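Long-range contacts in putative gamma-glutamylcyclotransferase YkqA (Bacillus subtilis, PDB 2QIK), which probably acts as a gamma-glutamylcyclotransferase, releasing 5-oxoproline from gamma-glutamyl compounds, although its physiological substrate is not established: residues S24-Q30 with G58-A63; T211-V217 with C229-L235; Q248-E252 with L267-N272. All coordinates share one frame. Numbering follows the deposited sequence.

Contact 1. Residues S24-Q30 with G58-A63; sequences SACINEQ and GEVYEA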
loop_
_atom_site.group_PDB
_atom_site.type_symbol
_atom_site.label_atom_id
_atom_site.label_comp_id
_atom_site.label_asym_id
_atom_site.label_seq_id
_atom_site.Cartn_x
_atom_site.Cartn_y
_atom_site.Cartn_z
ATOM N N SER A 24 18.920 3.757 7.793
ATOM C CA SER A 24 18.574 4.440 6.531
ATOM C C SER A 24 17.158 4.960 6.541
ATOM O O SER A 24 16.215 4.244 6.882
ATOM C CB SER A 24 18.685 3.449 5.365
ATOM O OG SER A 24 19.978 2.932 5.193
ATOM N N ALA A 25 16.972 6.199 6.149
ATOM C CA ALA A 25 15.671 6.831 6.117
ATOM C C ALA A 25 14.816 6.177 5.012
ATOM O O ALA A 25 15.310 5.983 3.907
ATOM C CB ALA A 25 15.774 8.287 5.853
ATOM N N CYS A 26 13.557 5.898 5.324
ATOM C CA CYS A 26 12.605 5.450 4.306
ATOM C C CYS A 26 12.032 6.709 3.647
ATOM O O CYS A 26 11.381 7.535 4.325
ATOM C CB CYS A 26 11.500 4.595 4.905
ATOM S SG CYS A 26 10.352 4.029 3.661
ATOM N N ILE A 27 12.344 6.887 2.370
ATOM C CA ILE A 27 11.857 8.012 1.619
ATOM C C ILE A 27 10.426 7.743 1.042
ATOM O O ILE A 27 9.599 8.639 0.992
ATOM C CB ILE A 27 12.871 8.361 0.522
ATOM C CG1 ILE A 27 14.303 8.521 1.062
ATOM C CG2 ILE A 27 12.409 9.648 -0.215
ATOM C CD1 ILE A 27 14.360 9.572 2.197
ATOM N N ASN A 28 10.203 6.521 0.580
ATOM C CA ASN A 28 8.897 6.125 0.087
ATOM C C ASN A 28 8.591 4.714 0.479
ATOM O O ASN A 28 9.290 3.782 0.135
ATOM C CB ASN A 28 8.837 6.215 -1.430
ATOM C CG ASN A 28 9.025 7.607 -1.963
ATOM O OD1 ASN A 28 8.033 8.385 -2.074
ATOM N ND2 ASN A 28 10.206 7.937 -2.265
ATOM N N GLU A 29 7.459 4.555 1.156
ATOM C CA GLU A 29 6.913 3.253 1.447
ATOM C C GLU A 29 6.199 2.631 0.260
ATOM O O GLU A 29 6.073 1.389 0.190
ATOM C CB GLU A 29 5.864 3.337 2.621
ATOM C CG GLU A 29 6.456 3.869 3.904
ATOM C CD GLU A 29 5.427 4.138 4.990
ATOM O OE1 GLU A 29 5.790 4.707 5.996
ATOM O OE2 GLU A 29 4.274 3.701 4.874
ATOM N N GLN A 30 5.739 3.471 -0.643
ATOM C CA GLN A 30 4.949 3.010 -1.782
ATOM C C GLN A 30 5.737 3.399 -3.037
ATOM O O GLN A 30 6.005 4.569 -3.310
ATOM C CB GLN A 30 3.573 3.640 -1.831
ATOM C CG GLN A 30 2.772 3.444 -0.513
ATOM C CD GLN A 30 2.630 2.014 -0.070
ATOM O OE1 GLN A 30 2.670 1.081 -0.869
ATOM N NE2 GLN A 30 2.410 1.834 1.264
ATOM N N GLY A 58 7.968 -1.957 -4.256
ATOM C CA GLY A 58 8.951 -1.947 -3.239
ATOM C C GLY A 58 8.971 -0.620 -2.498
ATOM O O GLY A 58 7.979 0.097 -2.445
ATOM N N GLU A 59 10.127 -0.318 -1.892
ATOM C CA GLU A 59 10.289 0.813 -0.996
ATOM C C GLU A 59 11.599 1.506 -1.338
ATOM O O GLU A 59 12.528 0.843 -1.824
ATOM C CB GLU A 59 10.401 0.297 0.458
ATOM C CG GLU A 59 9.188 -0.499 0.917
ATOM C CD GLU A 59 9.403 -1.371 2.120
ATOM O OE1 GLU A 59 8.642 -2.372 2.296
ATOM O OE2 GLU A 59 10.305 -1.200 2.900
ATOM N N VAL A 60 11.651 2.837 -1.126
ATOM C CA VAL A 60 12.867 3.608 -1.395
ATOM C C VAL A 60 13.462 4.092 -0.097
ATOM O O VAL A 60 12.768 4.703 0.711
ATOM C CB VAL A 60 12.593 4.775 -2.307
ATOM C CG1 VAL A 60 13.838 5.622 -2.558
ATOM C CG2 VAL A 60 11.964 4.342 -3.646
ATOM N N TYR A 61 14.753 3.833 0.084
ATOM C CA TYR A 61 15.532 4.280 1.227
ATOM C C TYR A 61 16.697 5.137 0.775
ATOM O O TYR A 61 17.163 5.059 -0.357
ATOM C CB TYR A 61 16.086 3.044 1.982
ATOM C CG TYR A 61 15.033 2.298 2.719
ATOM C CD1 TYR A 61 14.257 1.359 2.063
ATOM C CD2 TYR A 61 14.754 2.511 4.052
ATOM C CE1 TYR A 61 13.240 0.707 2.656
ATOM C CE2 TYR A 61 13.729 1.866 4.680
ATOM C CZ TYR A 61 12.943 0.932 3.941
ATOM O OH TYR A 61 11.878 0.314 4.597
ATOM N N GLU A 62 17.173 5.972 1.711
ATOM C CA GLU A 62 18.392 6.714 1.482
ATOM C C GLU A 62 19.546 5.989 2.203
ATOM O O GLU A 62 19.583 5.939 3.415
ATOM C CB GLU A 62 18.234 8.085 2.070
ATOM C CG GLU A 62 19.462 8.857 1.997
ATOM C CD GLU A 62 19.573 9.746 0.915
ATOM O OE1 GLU A 62 19.448 9.201 -0.258
ATOM O OE2 GLU A 62 19.875 10.968 1.314
ATOM N N ALA A 63 20.428 5.379 1.419
ATOM C CA ALA A 63 21.495 4.532 1.883
ATOM C C ALA A 63 22.830 5.215 1.827
ATOM O O ALA A 63 23.237 5.711 0.768
ATOM C CB ALA A 63 21.544 3.272 1.086
HETATM O O HOH W 1 19.387 7.797 5.555
#
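Val60, Tyr61 and Glu62 lose the most surface where the strand through Gly58-Ala63 runs antiparallel to Ser24-Gln30, and the pairing turns on the carbonyl of Val60. Val60 O accepts two hydrogen bonds, from Ile27 N at 2.8 Å and from Asn28 N at 3.1 Å, while Val60 N returns one to Asn28 O at 2.8 Å. Two residues of one strand thus oppose one of the other: Ile27, with helix-like backbone angles (-84/-39), is the extra residue, and the register moves by one between Cys26-Tyr61 and Asn28-Val60. On the side of the bulge, Ile27 CB lies 4.2 Å from Val60 CG1, and Leu4 of strand 3-7 touches both side chains.

Tyr61 emerges on the other face, beside Cys26. Its ring lies under the sulfur, with Cys26 SG 4.4 Å from the centroid and 25° off the normal, and Cys26 CB reaches Tyr61 CE2 at 3.5 Å. The hydroxyl Tyr61 OH donates to Glu59 OE2 at 2.8 Å, and Glu59 also forms a salt bridge with Arg12. Glu62 N bonds Ala25 O at 2.9 Å, beyond which a water bridges Ala25 N (3.0 Å) and Glu62 O (2.8 Å). This is a classic beta bulge, set between two neighbouring strands of the antiparallel sheet of the N-terminal AIG2-like domain.

Contact 2. Residues T211-V217 with C229-L235; sequences TYRPAFV and CLTFLVL
Extended beta strands 212-217 and 229-234, with Thr211 and Leu235 just outside, form a twisted antiparallel hairpin, their axes 4.4 Å apart at closest approach and 136° apart in direction. Arg213-Leu233, Ala215-Thr231 and Val217-Cys229 are hydrogen-bonded pairs, each bonded in both directions (N-O 2.8-3.0 Å); Leu235 N to Thr211 O (3.1 Å) follows. Pro214-Phe232, Phe216-Leu230 and Tyr212-Val234 are non-hydrogen-bonded pairs, the last (CA-CA 4.4 Å) with diverging side chains. On the face of Pro214 and Phe216, Leu230 (tp) pushes CD1 into the hollow between Pro214 CB (3.9 Å) and Phe216 CE1 (4.3 Å). On the opposite face, with Arg213 and Thr231, Leu233 (mt) CD1 fills the dip at Ala215 CB (3.5 Å). Tyr212 (chi1 m) brings CE1 to 3.4 Å from Val234 CG2 (chi1 t). A water joins Arg213 NE (3.0 Å) to Val234 O (2.9 Å). Cohesion thus comes from backbone bonds and apolar side chains; the guanidinium of Arg213 (chi1 p) lies beside Leu233 and Leu235, and its polar partners include that water and Gln30.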
loop_
_atom_site.group_PDB
_atom_site.type_symbol
_atom_site.label_atom_id
_atom_site.label_comp_id
_atom_site.label_asym_id
_atom_site.label_seq_id
_atom_site.Cartn_x
_atom_site.Cartn_y
_atom_site.Cartn_z
ATOM N N THR A 211 -7.389 -1.840 -10.730
ATOM C CA THR A 211 -8.100 -0.649 -10.190
ATOM C C THR A 211 -7.305 -0.160 -8.975
ATOM O O THR A 211 -6.761 0.945 -8.957
ATOM C CB THR A 211 -9.543 -0.959 -9.880
ATOM O OG1 THR A 211 -10.211 -1.557 -10.990
ATOM C CG2 THR A 211 -10.285 0.313 -9.479
ATOM N N TYR A 212 -7.244 -0.986 -7.929
ATOM C CA TYR A 212 -6.421 -0.802 -6.763
ATOM C C TYR A 212 -5.405 -1.924 -6.731
ATOM O O TYR A 212 -5.646 -3.017 -7.278
ATOM C CB TYR A 212 -7.212 -0.886 -5.450
ATOM C CG TYR A 212 -8.150 0.291 -5.213
ATOM C CD1 TYR A 212 -7.866 1.292 -4.299
ATOM C CD2 TYR A 212 -9.354 0.388 -5.913
ATOM C CE1 TYR A 212 -8.686 2.348 -4.127
ATOM C CE2 TYR A 212 -10.178 1.453 -5.746
ATOM C CZ TYR A 212 -9.847 2.462 -4.821
ATOM O OH TYR A 212 -10.698 3.528 -4.683
ATOM N N ARG A 213 -4.331 -1.700 -6.008
ATOM C CA ARG A 213 -3.410 -2.781 -5.639
ATOM C C ARG A 213 -3.430 -3.010 -4.133
ATOM O O ARG A 213 -3.649 -2.064 -3.357
ATOM C CB ARG A 213 -1.995 -2.418 -6.009
ATOM C CG ARG A 213 -1.403 -1.225 -5.423
ATOM C CD ARG A 213 0.011 -0.990 -5.891
ATOM N NE ARG A 213 0.609 0.059 -5.229
ATOM C CZ ARG A 213 1.397 -0.075 -4.075
ATOM N NH1 ARG A 213 1.770 -1.210 -3.547
ATOM N NH2 ARG A 213 1.902 0.955 -3.587
ATOM N N PRO A 214 -3.187 -4.252 -3.686
ATOM C CA PRO A 214 -2.879 -4.484 -2.292
ATOM C C PRO A 214 -1.617 -3.736 -1.927
ATOM O O PRO A 214 -0.697 -3.591 -2.757
ATOM C CB PRO A 214 -2.708 -5.997 -2.231
ATOM C CG PRO A 214 -3.161 -6.570 -3.522
ATOM C CD PRO A 214 -3.000 -5.486 -4.513
ATOM N N ALA A 215 -1.556 -3.236 -0.707
ATOM C CA ALA A 215 -0.438 -2.516 -0.199
ATOM C C ALA A 215 -0.354 -2.719 1.284
ATOM O O ALA A 215 -1.277 -3.266 1.903
ATOM C CB ALA A 215 -0.540 -1.036 -0.561
ATOM N N PHE A 216 0.719 -2.263 1.904
ATOM C CA PHE A 216 0.994 -2.539 3.315
ATOM C C PHE A 216 1.383 -1.243 4.033
ATOM O O PHE A 216 2.172 -0.453 3.470
ATOM C CB PHE A 216 2.069 -3.609 3.488
ATOM C CG PHE A 216 1.631 -4.875 2.817
ATOM C CD1 PHE A 216 0.821 -5.751 3.438
ATOM C CD2 PHE A 216 1.870 -5.062 1.468
ATOM C CE1 PHE A 216 0.284 -6.844 2.747
ATOM C CE2 PHE A 216 1.330 -6.114 0.768
ATOM C CZ PHE A 216 0.569 -7.007 1.456
ATOM N N VAL A 217 0.850 -1.077 5.220
ATOM C CA VAL A 217 1.122 0.057 6.062
ATOM C C VAL A 217 1.206 -0.405 7.484
ATOM O O VAL A 217 0.628 -1.380 7.898
ATOM C CB VAL A 217 0.037 1.172 5.916
ATOM C CG1 VAL A 217 0.115 1.793 4.570
ATOM C CG2 VAL A 217 -1.370 0.669 6.229
ATOM N N CYS A 229 -0.055 -4.101 7.916
ATOM C CA CYS A 229 -1.499 -4.133 7.745
ATOM C C CYS A 229 -1.800 -3.995 6.244
ATOM O O CYS A 229 -1.158 -3.229 5.528
ATOM C CB CYS A 229 -2.143 -2.979 8.450
ATOM S SG CYS A 229 -1.863 -2.992 10.210
ATOM N N LEU A 230 -2.742 -4.793 5.758
ATOM C CA LEU A 230 -3.192 -4.693 4.365
ATOM C C LEU A 230 -4.073 -3.490 4.171
ATOM O O LEU A 230 -4.958 -3.192 4.973
ATOM C CB LEU A 230 -4.034 -5.903 4.063
ATOM C CG LEU A 230 -4.771 -5.952 2.700
ATOM C CD1 LEU A 230 -3.729 -6.021 1.578
ATOM C CD2 LEU A 230 -5.672 -7.071 2.620
ATOM N N THR A 231 -3.834 -2.767 3.073
ATOM C CA THR A 231 -4.751 -1.764 2.569
ATOM C C THR A 231 -4.759 -1.834 1.055
ATOM O O THR A 231 -4.120 -2.713 0.494
ATOM C CB THR A 231 -4.365 -0.391 3.185
ATOM O OG1 THR A 231 -5.463 0.511 2.996
ATOM C CG2 THR A 231 -3.170 0.218 2.565
ATOM N N PHE A 232 -5.538 -0.967 0.405
ATOM C CA PHE A 232 -5.598 -0.953 -1.033
ATOM C C PHE A 232 -5.394 0.456 -1.493
ATOM O O PHE A 232 -5.911 1.410 -0.884
ATOM C CB PHE A 232 -6.948 -1.507 -1.546
ATOM C CG PHE A 232 -7.131 -2.944 -1.266
ATOM C CD1 PHE A 232 -7.690 -3.355 -0.081
ATOM C CD2 PHE A 232 -6.682 -3.909 -2.155
ATOM C CE1 PHE A 232 -7.809 -4.683 0.218
ATOM C CE2 PHE A 232 -6.815 -5.242 -1.884
ATOM C CZ PHE A 232 -7.371 -5.631 -0.683
ATOM N N LEU A 233 -4.572 0.617 -2.555
ATOM C CA LEU A 233 -4.206 1.993 -3.079
ATOM C C LEU A 233 -4.477 2.055 -4.576
ATOM O O LEU A 233 -4.338 1.056 -5.272
ATOM C CB LEU A 233 -2.733 2.311 -2.789
ATOM C CG LEU A 233 -2.343 2.265 -1.321
ATOM C CD1 LEU A 233 -0.835 2.376 -1.188
ATOM C CD2 LEU A 233 -3.096 3.292 -0.507
ATOM N N VAL A 234 -4.918 3.234 -5.030
ATOM C CA VAL A 234 -5.240 3.424 -6.420
ATOM C C VAL A 234 -4.016 3.307 -7.293
ATOM O O VAL A 234 -2.953 3.837 -7.002
ATOM C CB VAL A 234 -5.902 4.805 -6.614
ATOM C CG1 VAL A 234 -6.086 5.170 -8.068
ATOM C CG2 VAL A 234 -7.231 4.848 -5.934
ATOM N N LEU A 235 -4.171 2.618 -8.435
ATOM C CA LEU A 235 -3.104 2.475 -9.410
ATOM C C LEU A 235 -2.965 3.599 -10.390
ATOM O O LEU A 235 -1.839 4.056 -10.645
ATOM C CB LEU A 235 -3.257 1.106 -10.120
ATOM C CG LEU A 235 -2.806 -0.028 -9.258
ATOM C CD1 LEU A 235 -3.382 -1.377 -9.754
ATOM C CD2 LEU A 235 -1.289 -0.101 -9.229
HETATM O O HOH W 2 -0.394 2.628 -6.429
#

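Contact 3. Residues Q248-E252 with L267-N272; sequences QIEIE and LKRHMN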
loop_
_atom_site.group_PDB
_atom_site.type_symbol
_atom_site.label_atom_id
_atom_site.label_comp_id
_atom_site.label_asym_id
_atom_site.label_seq_id
_atom_site.Cartn_x
_atom_site.Cartn_y
_atom_site.Cartn_z
ATOM N N GLN A 248 -20.165 8.877 -0.861
ATOM C CA GLN A 248 -19.766 9.780 0.182
ATOM C C GLN A 248 -20.511 9.519 1.475
ATOM O O GLN A 248 -19.948 9.556 2.584
ATOM C CB GLN A 248 -19.987 11.225 -0.233
ATOM C CG GLN A 248 -19.700 12.195 0.878
ATOM C CD GLN A 248 -19.590 13.686 0.497
ATOM O OE1 GLN A 248 -19.630 14.598 1.405
ATOM N NE2 GLN A 248 -19.409 13.932 -0.751
ATOM N N ILE A 249 -21.797 9.184 1.347
ATOM C CA ILE A 249 -22.527 8.880 2.574
ATOM C C ILE A 249 -21.977 7.669 3.303
ATOM O O ILE A 249 -21.964 7.632 4.521
ATOM C CB ILE A 249 -24.033 8.757 2.264
ATOM C CG1 ILE A 249 -24.647 10.092 1.801
ATOM C CG2 ILE A 249 -24.812 8.267 3.509
ATOM C CD1 ILE A 249 -26.029 9.944 1.108
ATOM N N GLU A 250 -21.537 6.641 2.577
ATOM C CA GLU A 250 -20.909 5.458 3.221
ATOM C C GLU A 250 -19.694 5.870 4.019
ATOM O O GLU A 250 -19.530 5.479 5.171
ATOM C CB GLU A 250 -20.544 4.432 2.174
ATOM C CG GLU A 250 -21.733 3.813 1.502
ATOM C CD GLU A 250 -21.360 2.965 0.308
ATOM O OE1 GLU A 250 -21.823 3.340 -0.791
ATOM O OE2 GLU A 250 -20.740 1.895 0.404
ATOM N N ILE A 251 -18.844 6.716 3.413
ATOM C CA ILE A 251 -17.646 7.190 4.103
ATOM C C ILE A 251 -17.992 7.945 5.355
ATOM O O ILE A 251 -17.429 7.772 6.431
ATOM C CB ILE A 251 -16.764 8.042 3.185
ATOM C CG1 ILE A 251 -16.251 7.177 2.083
ATOM C CG2 ILE A 251 -15.634 8.703 3.943
ATOM C CD1 ILE A 251 -15.397 7.888 1.066
ATOM N N GLU A 252 -18.992 8.797 5.225
ATOM C CA GLU A 252 -19.385 9.605 6.357
ATOM C C GLU A 252 -19.897 8.762 7.487
ATOM O O GLU A 252 -19.560 9.020 8.643
ATOM C CB GLU A 252 -20.428 10.664 5.945
ATOM C CG GLU A 252 -19.879 11.744 5.044
ATOM C CD GLU A 252 -20.838 12.846 4.778
ATOM O OE1 GLU A 252 -20.430 13.787 4.113
ATOM O OE2 GLU A 252 -21.967 12.794 5.270
ATOM N N LEU A 267 -12.393 15.607 6.857
ATOM C CA LEU A 267 -12.620 14.739 5.713
ATOM C C LEU A 267 -13.902 15.164 4.964
ATOM O O LEU A 267 -13.908 15.249 3.758
ATOM C CB LEU A 267 -12.663 13.265 6.157
ATOM C CG LEU A 267 -12.906 12.229 5.010
ATOM C CD1 LEU A 267 -11.850 12.203 3.930
ATOM C CD2 LEU A 267 -13.013 10.882 5.617
ATOM N N LYS A 268 -14.972 15.424 5.727
ATOM C CA LYS A 268 -16.198 15.914 5.156
ATOM C C LYS A 268 -15.934 17.232 4.429
ATOM O O LYS A 268 -16.407 17.419 3.317
ATOM C CB LYS A 268 -17.298 16.085 6.209
ATOM C CG LYS A 268 -17.895 14.790 6.639
ATOM C CD LYS A 268 -18.926 14.979 7.807
ATOM C CE LYS A 268 -19.630 13.673 8.258
ATOM N NZ LYS A 268 -20.544 13.857 9.437
ATOM N N ARG A 269 -15.225 18.175 5.060
ATOM C CA ARG A 269 -15.017 19.432 4.409
ATOM C C ARG A 269 -14.211 19.243 3.095
ATOM O O ARG A 269 -14.457 19.877 2.059
ATOM C CB ARG A 269 -14.223 20.407 5.326
ATOM C CG ARG A 269 -14.913 21.175 6.552
ATOM C CD ARG A 269 -13.977 22.280 7.499
ATOM N NE ARG A 269 -14.514 23.554 7.140
ATOM C CZ ARG A 269 -14.550 24.076 5.899
ATOM N NH1 ARG A 269 -15.099 25.292 5.698
ATOM N NH2 ARG A 269 -14.020 23.432 4.858
ATOM N N HIS A 270 -13.224 18.314 3.124
ATOM C CA HIS A 270 -12.452 18.043 1.933
ATOM C C HIS A 270 -13.325 17.497 0.832
ATOM O O HIS A 270 -13.225 17.972 -0.306
ATOM C CB HIS A 270 -11.307 17.079 2.256
ATOM C CG HIS A 270 -10.439 16.771 1.102
ATOM N ND1 HIS A 270 -9.588 17.715 0.557
ATOM C CD2 HIS A 270 -10.292 15.642 0.391
ATOM C CE1 HIS A 270 -8.983 17.175 -0.479
ATOM N NE2 HIS A 270 -9.380 15.909 -0.604
HETATM N N MSE A 271 -14.103 16.459 1.118
HETATM C CA MSE A 271 -14.989 15.890 0.114
HETATM C C MSE A 271 -15.926 16.940 -0.473
HETATM O O MSE A 271 -16.173 16.969 -1.656
HETATM C CB MSE A 271 -15.783 14.747 0.687
HETATM C CG MSE A 271 -14.921 13.529 1.055
HETATM SE SE MSE A 271 -15.834 11.954 1.563
HETATM C CE MSE A 271 -16.624 12.588 3.104
ATOM N N ASN A 272 -16.476 17.777 0.376
ATOM C CA ASN A 272 -17.478 18.773 -0.054
ATOM C C ASN A 272 -16.842 19.937 -0.810
ATOM O O ASN A 272 -17.558 20.698 -1.461
ATOM C CB ASN A 272 -18.307 19.281 1.139
ATOM C CG ASN A 272 -19.205 18.284 1.713
ATOM O OD1 ASN A 272 -19.440 18.245 2.977
ATOM N ND2 ASN A 272 -19.752 17.443 0.860
HETATM O O HOH W 3 -21.231 16.323 4.329
#
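Met271, a selenomethionine here, inserts its side chain among Gln248, Ile251 and Glu252 of the facing helix and has more surface covered than any other residue of the pair. Its CE lies 3.8 Å from Gln248 CG and 3.9 Å from Glu252 CG, and its SE is 4.0 Å from Ile251 CG2. That same Ile251 CG2 meets Leu267 CD2 at 3.8 Å, one turn earlier on the second helix. Phe167 of strand 164-171 touches both Ile251 and Met271, so the helix pair packs against this strand. The two segments run nearly antiparallel, at 169°, with axes 11.1 Å apart, a wide spacing bridged by long side chains in this helical hairpin. Toward the solvent a water donates to Glu252 OE1 (2.7 Å) and Asn272 OD1 (3.0 Å). Lys268 NZ stays 4.5 Å from Glu252 OE2, beyond a salt bridge, and is paired with Glu256 instead. The helices are thus held by an apolar core around the selenium, bordered by charged and amide groups with a bridging water.

Overall arrangement
Contacts 1 and 2 belong to different AIG2-like parts of the chain, yet they meet directly, with centres about 17 Å apart. Gln30, at the end of contact 1, joins them: its OE1 lies 2.8 Å from Arg213 NH2 and its NE2 3.2 Å from Phe216 O, both probable hydrogen bonds. Contact 1 is the closer to the substrate site inferred by similarity, with Gly58 about 5 Å from the side chain of Tyr8; the side chain of Arg213 in contact 2 is about 11 Å from that of Tyr8. Contact 3 lies farther along, its centre about 20 Å from that of contact 2 and about 31 Å from that of contact 1. Citrate, probably from crystallisation, is bound about 3 Å from the side chain of Tyr212, and a citrate lies about 5 Å from that of Ile251.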